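Local coordinates for thymidylate synthase (Enterobacteria phage T4, PDB 1TIS), which catalyses the reductive methylation of dUMP to dTMP, with 5,10-methylenetetrahydrofolate supplying the one-carbon unit and leaving as dihydrofolate, at residues 129-143 against 155-169. Residues are numbered along the deposited sequence; the frame is centred on the assembly and turned at random.
With PO4 (phosphate ion), chain B.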
loop_
_atom_site.group_PDB
_atom_site.type_symbol
_atom_site.label_atom_id
_atom_site.label_comp_id
_atom_site.label_asym_id
_atom_site.label_seq_id
_atom_site.Cartn_x
_atom_site.Cartn_y
_atom_site.Cartn_z
ATOM N N ILE A 129 14.230 -9.817 -8.467
ATOM C CA ILE A 129 15.367 -9.220 -7.768
ATOM C C ILE A 129 16.656 -9.828 -8.278
ATOM O O ILE A 129 17.653 -9.135 -8.477
ATOM C CB ILE A 129 15.439 -9.488 -6.261
ATOM C CG1 ILE A 129 14.075 -9.599 -5.553
ATOM C CG2 ILE A 129 16.330 -8.364 -5.740
ATOM C CD1 ILE A 129 13.242 -8.357 -5.204
ATOM N N LYS A 130 16.666 -11.141 -8.457
ATOM C CA LYS A 130 17.838 -11.819 -8.966
ATOM C C LYS A 130 18.117 -11.441 -10.415
ATOM O O LYS A 130 19.241 -11.577 -10.913
ATOM C CB LYS A 130 17.704 -13.338 -9.014
ATOM C CG LYS A 130 17.378 -14.190 -7.816
ATOM C CD LYS A 130 18.441 -14.207 -6.755
ATOM C CE LYS A 130 18.033 -15.311 -5.834
ATOM N NZ LYS A 130 18.239 -16.589 -6.471
ATOM N N LYS A 131 17.125 -10.974 -11.127
ATOM C CA LYS A 131 17.266 -10.999 -12.542
ATOM C C LYS A 131 16.991 -9.653 -13.136
ATOM O O LYS A 131 17.818 -9.211 -13.896
ATOM C CB LYS A 131 16.319 -12.126 -12.910
ATOM C CG LYS A 131 16.224 -12.738 -14.283
ATOM C CD LYS A 131 14.909 -13.514 -14.255
ATOM C CE LYS A 131 15.111 -14.967 -13.883
ATOM N NZ LYS A 131 15.070 -15.723 -15.117
ATOM N N LEU A 132 15.917 -8.922 -12.902
ATOM C CA LEU A 132 15.744 -7.586 -13.443
ATOM C C LEU A 132 15.932 -6.554 -12.324
ATOM O O LEU A 132 15.143 -5.615 -12.280
ATOM C CB LEU A 132 14.326 -7.449 -14.066
ATOM C CG LEU A 132 14.005 -7.417 -15.570
ATOM C CD1 LEU A 132 15.246 -7.637 -16.432
ATOM C CD2 LEU A 132 12.984 -8.523 -15.842
ATOM N N PRO A 133 16.920 -6.566 -11.420
ATOM C CA PRO A 133 16.866 -5.897 -10.126
ATOM C C PRO A 133 16.219 -4.510 -10.053
ATOM O O PRO A 133 15.302 -4.257 -9.259
ATOM C CB PRO A 133 18.318 -5.891 -9.673
ATOM C CG PRO A 133 19.139 -6.022 -10.920
ATOM C CD PRO A 133 18.287 -7.006 -11.676
ATOM N N ASN A 134 16.590 -3.612 -10.970
ATOM C CA ASN A 134 16.020 -2.283 -10.954
ATOM C C ASN A 134 14.642 -2.222 -11.648
ATOM O O ASN A 134 14.253 -1.204 -12.243
ATOM C CB ASN A 134 17.082 -1.305 -11.573
ATOM C CG ASN A 134 18.107 -0.710 -10.562
ATOM O OD1 ASN A 134 19.275 -1.108 -10.434
ATOM N ND2 ASN A 134 17.733 0.306 -9.803
ATOM N N ASP A 135 13.864 -3.326 -11.569
ATOM C CA ASP A 135 12.463 -3.413 -11.989
ATOM C C ASP A 135 11.666 -2.767 -10.872
ATOM O O ASP A 135 12.171 -2.692 -9.746
ATOM C CB ASP A 135 11.985 -4.868 -12.128
ATOM C CG ASP A 135 10.497 -5.131 -12.405
ATOM O OD1 ASP A 135 9.920 -4.512 -13.288
ATOM O OD2 ASP A 135 9.894 -5.958 -11.733
ATOM N N ARG A 136 10.439 -2.281 -11.156
ATOM C CA ARG A 136 9.564 -1.706 -10.120
ATOM C C ARG A 136 8.386 -2.614 -9.697
ATOM O O ARG A 136 7.914 -2.540 -8.568
ATOM C CB ARG A 136 9.026 -0.332 -10.595
ATOM C CG ARG A 136 10.120 0.687 -10.955
ATOM C CD ARG A 136 11.267 0.884 -9.912
ATOM N NE ARG A 136 12.520 1.396 -10.503
ATOM C CZ ARG A 136 13.705 1.474 -9.858
ATOM N NH1 ARG A 136 13.866 1.103 -8.579
ATOM N NH2 ARG A 136 14.765 1.959 -10.511
ATOM N N ARG A 137 7.921 -3.556 -10.523
ATOM C CA ARG A 137 6.815 -4.459 -10.235
ATOM C C ARG A 137 7.180 -5.547 -9.215
ATOM O O ARG A 137 6.696 -6.679 -9.367
ATOM C CB ARG A 137 6.374 -5.077 -11.599
ATOM C CG ARG A 137 5.941 -4.025 -12.603
ATOM C CD ARG A 137 6.141 -4.258 -14.109
ATOM N NE ARG A 137 5.760 -3.011 -14.810
ATOM C CZ ARG A 137 5.782 -2.766 -16.138
ATOM N NH1 ARG A 137 6.164 -3.670 -17.058
ATOM N NH2 ARG A 137 5.370 -1.566 -16.552
ATOM N N GLN A 138 7.963 -5.395 -8.144
ATOM C CA GLN A 138 8.350 -6.588 -7.373
ATOM C C GLN A 138 7.744 -6.558 -5.997
ATOM O O GLN A 138 8.397 -6.426 -4.958
ATOM C CB GLN A 138 9.905 -6.679 -7.353
ATOM C CG GLN A 138 10.806 -5.453 -7.122
ATOM C CD GLN A 138 12.299 -5.679 -7.412
ATOM O OE1 GLN A 138 12.703 -6.782 -7.789
ATOM N NE2 GLN A 138 13.211 -4.714 -7.301
ATOM N N ILE A 139 6.435 -6.771 -6.150
ATOM C CA ILE A 139 5.355 -6.569 -5.156
ATOM C C ILE A 139 4.685 -7.846 -4.620
ATOM O O ILE A 139 4.524 -8.715 -5.483
ATOM C CB ILE A 139 4.268 -5.679 -5.828
ATOM C CG1 ILE A 139 4.895 -4.450 -6.411
ATOM C CG2 ILE A 139 3.213 -5.277 -4.831
ATOM C CD1 ILE A 139 3.843 -3.457 -6.888
ATOM N N VAL A 140 4.287 -8.132 -3.362
ATOM C CA VAL A 140 3.463 -9.319 -3.148
ATOM C C VAL A 140 2.264 -8.933 -2.289
ATOM O O VAL A 140 2.302 -8.548 -1.135
ATOM C CB VAL A 140 4.263 -10.594 -2.521
ATOM C CG1 VAL A 140 5.733 -10.400 -2.714
ATOM C CG2 VAL A 140 3.987 -10.863 -1.064
ATOM N N SER A 141 1.131 -8.897 -2.951
ATOM C CA SER A 141 -0.133 -8.537 -2.366
ATOM C C SER A 141 -0.604 -9.757 -1.630
ATOM O O SER A 141 -0.406 -10.872 -2.134
ATOM C CB SER A 141 -1.097 -8.189 -3.473
ATOM O OG SER A 141 -2.430 -7.955 -3.029
ATOM N N ALA A 142 -1.228 -9.572 -0.481
ATOM C CA ALA A 142 -1.781 -10.691 0.265
ATOM C C ALA A 142 -3.303 -10.535 0.308
ATOM O O ALA A 142 -4.049 -11.488 0.517
ATOM C CB ALA A 142 -1.254 -10.700 1.695
ATOM N N TRP A 143 -3.834 -9.334 0.089
ATOM C CA TRP A 143 -5.264 -9.131 0.108
ATOM C C TRP A 143 -5.758 -9.692 -1.207
ATOM O O TRP A 143 -5.360 -9.288 -2.300
ATOM C CB TRP A 143 -5.524 -7.667 0.225
ATOM C CG TRP A 143 -6.960 -7.210 0.336
ATOM C CD1 TRP A 143 -7.641 -6.751 -0.769
ATOM C CD2 TRP A 143 -7.655 -7.040 1.508
ATOM N NE1 TRP A 143 -8.752 -6.263 -0.285
ATOM C CE2 TRP A 143 -8.796 -6.415 1.056
ATOM C CE3 TRP A 143 -7.499 -7.273 2.855
ATOM C CZ2 TRP A 143 -9.781 -6.020 1.937
ATOM C CZ3 TRP A 143 -8.487 -6.869 3.730
ATOM C CH2 TRP A 143 -9.622 -6.247 3.279
ATOM N N PRO A 155 -5.808 -10.104 6.254
ATOM C CA PRO A 155 -4.445 -9.745 6.653
ATOM C C PRO A 155 -4.393 -8.337 7.186
ATOM O O PRO A 155 -5.110 -7.520 6.640
ATOM C CB PRO A 155 -3.617 -9.917 5.399
ATOM C CG PRO A 155 -4.406 -10.919 4.608
ATOM C CD PRO A 155 -5.829 -10.402 4.831
ATOM N N CYS A 156 -3.689 -7.981 8.251
ATOM C CA CYS A 156 -3.566 -6.558 8.559
ATOM C C CYS A 156 -2.381 -6.094 7.713
ATOM O O CYS A 156 -2.417 -4.993 7.147
ATOM C CB CYS A 156 -3.276 -6.274 10.057
ATOM S SG CYS A 156 -4.601 -6.691 11.230
ATOM N N HIS A 157 -1.321 -6.908 7.563
ATOM C CA HIS A 157 -0.227 -6.507 6.690
ATOM C C HIS A 157 -0.509 -7.151 5.320
ATOM O O HIS A 157 -0.474 -8.385 5.161
ATOM C CB HIS A 157 1.143 -6.952 7.268
ATOM C CG HIS A 157 1.297 -8.247 8.063
ATOM N ND1 HIS A 157 0.848 -8.479 9.276
ATOM C CD2 HIS A 157 1.988 -9.380 7.669
ATOM C CE1 HIS A 157 1.238 -9.691 9.622
ATOM N NE2 HIS A 157 1.918 -10.234 8.664
ATOM N N MET A 158 -0.820 -6.324 4.312
ATOM C CA MET A 158 -1.300 -6.843 3.045
ATOM C C MET A 158 -0.505 -6.658 1.786
ATOM O O MET A 158 -0.801 -7.297 0.783
ATOM C CB MET A 158 -2.653 -6.277 2.787
ATOM C CG MET A 158 -2.626 -4.767 2.657
ATOM S SD MET A 158 -4.340 -4.193 2.743
ATOM C CE MET A 158 -4.352 -4.576 4.467
ATOM N N PHE A 159 0.522 -5.845 1.807
ATOM C CA PHE A 159 1.174 -5.436 0.596
ATOM C C PHE A 159 2.631 -5.234 0.881
ATOM O O PHE A 159 2.933 -5.058 2.069
ATOM C CB PHE A 159 0.515 -4.186 0.256
ATOM C CG PHE A 159 0.241 -4.031 -1.186
ATOM C CD1 PHE A 159 -0.548 -4.974 -1.821
ATOM C CD2 PHE A 159 0.753 -2.930 -1.818
ATOM C CE1 PHE A 159 -0.845 -4.817 -3.152
ATOM C CE2 PHE A 159 0.455 -2.773 -3.150
ATOM C CZ PHE A 159 -0.336 -3.709 -3.806
ATOM N N TYR A 160 3.508 -5.243 -0.139
ATOM C CA TYR A 160 4.905 -4.799 -0.005
ATOM C C TYR A 160 5.632 -4.753 -1.318
ATOM O O TYR A 160 5.333 -5.507 -2.246
ATOM C CB TYR A 160 5.786 -5.634 0.965
ATOM C CG TYR A 160 5.905 -7.139 0.978
ATOM C CD1 TYR A 160 6.811 -7.739 0.126
ATOM C CD2 TYR A 160 5.207 -7.907 1.906
ATOM C CE1 TYR A 160 7.043 -9.092 0.188
ATOM C CE2 TYR A 160 5.442 -9.277 1.977
ATOM C CZ TYR A 160 6.360 -9.851 1.106
ATOM O OH TYR A 160 6.579 -11.219 1.102
ATOM N N GLN A 161 6.528 -3.785 -1.375
ATOM C CA GLN A 161 7.277 -3.418 -2.561
ATOM C C GLN A 161 8.729 -3.619 -2.158
ATOM O O GLN A 161 9.091 -3.322 -1.016
ATOM C CB GLN A 161 7.023 -1.946 -2.864
ATOM C CG GLN A 161 6.458 -1.422 -4.170
ATOM C CD GLN A 161 7.466 -1.373 -5.298
ATOM O OE1 GLN A 161 8.391 -2.181 -5.387
ATOM N NE2 GLN A 161 7.373 -0.427 -6.213
ATOM N N PHE A 162 9.578 -4.112 -3.039
ATOM C CA PHE A 162 11.009 -4.193 -2.790
ATOM C C PHE A 162 11.636 -3.235 -3.774
ATOM O O PHE A 162 11.146 -3.102 -4.896
ATOM C CB PHE A 162 11.666 -5.503 -3.123
ATOM C CG PHE A 162 11.418 -6.686 -2.220
ATOM C CD1 PHE A 162 12.008 -6.756 -0.959
ATOM C CD2 PHE A 162 10.641 -7.714 -2.691
ATOM C CE1 PHE A 162 11.821 -7.870 -0.147
ATOM C CE2 PHE A 162 10.467 -8.813 -1.866
ATOM C CZ PHE A 162 11.048 -8.905 -0.604
ATOM N N ASN A 163 12.769 -2.637 -3.414
ATOM C CA ASN A 163 13.504 -1.690 -4.261
ATOM C C ASN A 163 14.949 -2.133 -4.167
ATOM O O ASN A 163 15.384 -2.538 -3.080
ATOM C CB ASN A 163 13.430 -0.281 -3.721
ATOM C CG ASN A 163 13.223 0.790 -4.768
ATOM O OD1 ASN A 163 12.123 0.974 -5.281
ATOM N ND2 ASN A 163 14.217 1.607 -5.076
ATOM N N VAL A 164 15.714 -2.125 -5.246
ATOM C CA VAL A 164 17.133 -2.487 -5.206
ATOM C C VAL A 164 17.983 -1.203 -5.387
ATOM O O VAL A 164 17.832 -0.529 -6.422
ATOM C CB VAL A 164 17.375 -3.527 -6.331
ATOM C CG1 VAL A 164 18.809 -4.007 -6.248
ATOM C CG2 VAL A 164 16.411 -4.698 -6.202
ATOM N N ARG A 165 18.776 -0.793 -4.354
ATOM C CA ARG A 165 19.639 0.404 -4.383
ATOM C C ARG A 165 20.838 0.237 -5.319
ATOM O O ARG A 165 20.666 0.189 -6.535
ATOM C CB ARG A 165 20.127 0.727 -2.971
ATOM C CG ARG A 165 19.033 1.542 -2.318
ATOM C CD ARG A 165 19.446 2.519 -1.222
ATOM N NE ARG A 165 20.232 1.902 -0.158
ATOM C CZ ARG A 165 20.500 2.511 1.006
ATOM N NH1 ARG A 165 20.047 3.738 1.245
ATOM N NH2 ARG A 165 21.230 1.901 1.955
ATOM N N ASN A 166 22.097 0.266 -4.908
ATOM C CA ASN A 166 23.115 -0.241 -5.803
ATOM C C ASN A 166 23.759 -1.012 -4.692
ATOM O O ASN A 166 24.603 -0.507 -3.946
ATOM C CB ASN A 166 24.122 0.799 -6.361
ATOM C CG ASN A 166 24.659 0.583 -7.792
ATOM O OD1 ASN A 166 25.220 1.512 -8.379
ATOM N ND2 ASN A 166 24.532 -0.533 -8.509
ATOM N N GLY A 167 23.151 -2.193 -4.507
ATOM C CA GLY A 167 23.688 -3.117 -3.530
ATOM C C GLY A 167 22.892 -3.234 -2.249
ATOM O O GLY A 167 23.292 -3.922 -1.310
ATOM N N TYR A 168 21.759 -2.557 -2.162
ATOM C CA TYR A 168 20.906 -2.757 -1.010
ATOM C C TYR A 168 19.508 -3.172 -1.501
ATOM O O TYR A 168 19.116 -2.997 -2.670
ATOM C CB TYR A 168 20.855 -1.479 -0.190
ATOM C CG TYR A 168 22.197 -0.986 0.340
ATOM C CD1 TYR A 168 22.950 -0.139 -0.450
ATOM C CD2 TYR A 168 22.628 -1.268 1.626
ATOM C CE1 TYR A 168 24.111 0.447 0.024
ATOM C CE2 TYR A 168 23.788 -0.680 2.110
ATOM C CZ TYR A 168 24.528 0.185 1.309
ATOM O OH TYR A 168 25.657 0.861 1.791
ATOM N N LEU A 169 18.813 -3.843 -0.604
ATOM C CA LEU A 169 17.477 -4.323 -0.859
ATOM C C LEU A 169 16.622 -3.519 0.071
ATOM O O LEU A 169 17.014 -3.300 1.217
ATOM C CB LEU A 169 17.354 -5.774 -0.497
ATOM C CG LEU A 169 16.023 -6.428 -0.645
ATOM C CD1 LEU A 169 15.591 -6.428 -2.107
ATOM C CD2 LEU A 169 16.143 -7.815 -0.085
HETATM P P PO4 B . 6.785 0.675 -14.532
HETATM O O1 PO4 B . 7.514 0.454 -15.949
HETATM O O2 PO4 B . 7.239 2.006 -14.045
HETATM O O3 PO4 B . 7.278 -0.473 -13.725
HETATM O O4 PO4 B . 5.375 0.624 -14.954
HETATM O O HOH W 1 14.133 -2.141 -7.740
#
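With a chi1 of 49°, Y160 sets its CG between the backbone N and the carbonyl carbon, and the ring thereby lies beside V140, whose CG2 makes a CH-pi contact over one face, 3.8 Å from the ring centroid. The same first-torsion choice in Q138 (43°), followed by an extended chain, carries NE2 to within 3.4 Å of V164 CG2, where it also gives a weak hydrogen bond to P133 O. Segment 129-143 runs antiparallel along strand 157-164 of the thymidylate synthase fold, a worked example of an irregular chain extending a sheet edge; on its other edge the strand pairs with strand 168-179. Three backbone hydrogen bonds join the irregular chain to strand 157-164. V140 N reaches Y160 O at 3.0 Å, within the carbonyl plane; A142 N approaches M158 O with some tilt; F162 N lies 40° out of the plane of the Q138 carbonyl, 3.2 Å from its O. Further on, a water bridges the two segments, donating to P133 O and D135 O and accepting from V164 N at 3.0 Å. One side of the strand faces inward, where I129 CD1 packs on F162 and helix 184-202 covers Y160. The other faces the dimer partner: I139 CG2 sits over one face of F159, S141 OG lies in plane at its edge, and F159 of the second subunit stacks on the ring. The paired segments also carry C156, the probable nucleophile, and R136 and R137, which probably bind dUMP. Consistent with that role, a phosphate ion held also by R176 of the second subunit accepts a hydrogen bond from R137 NH2 at its O4, 2.7 Å long.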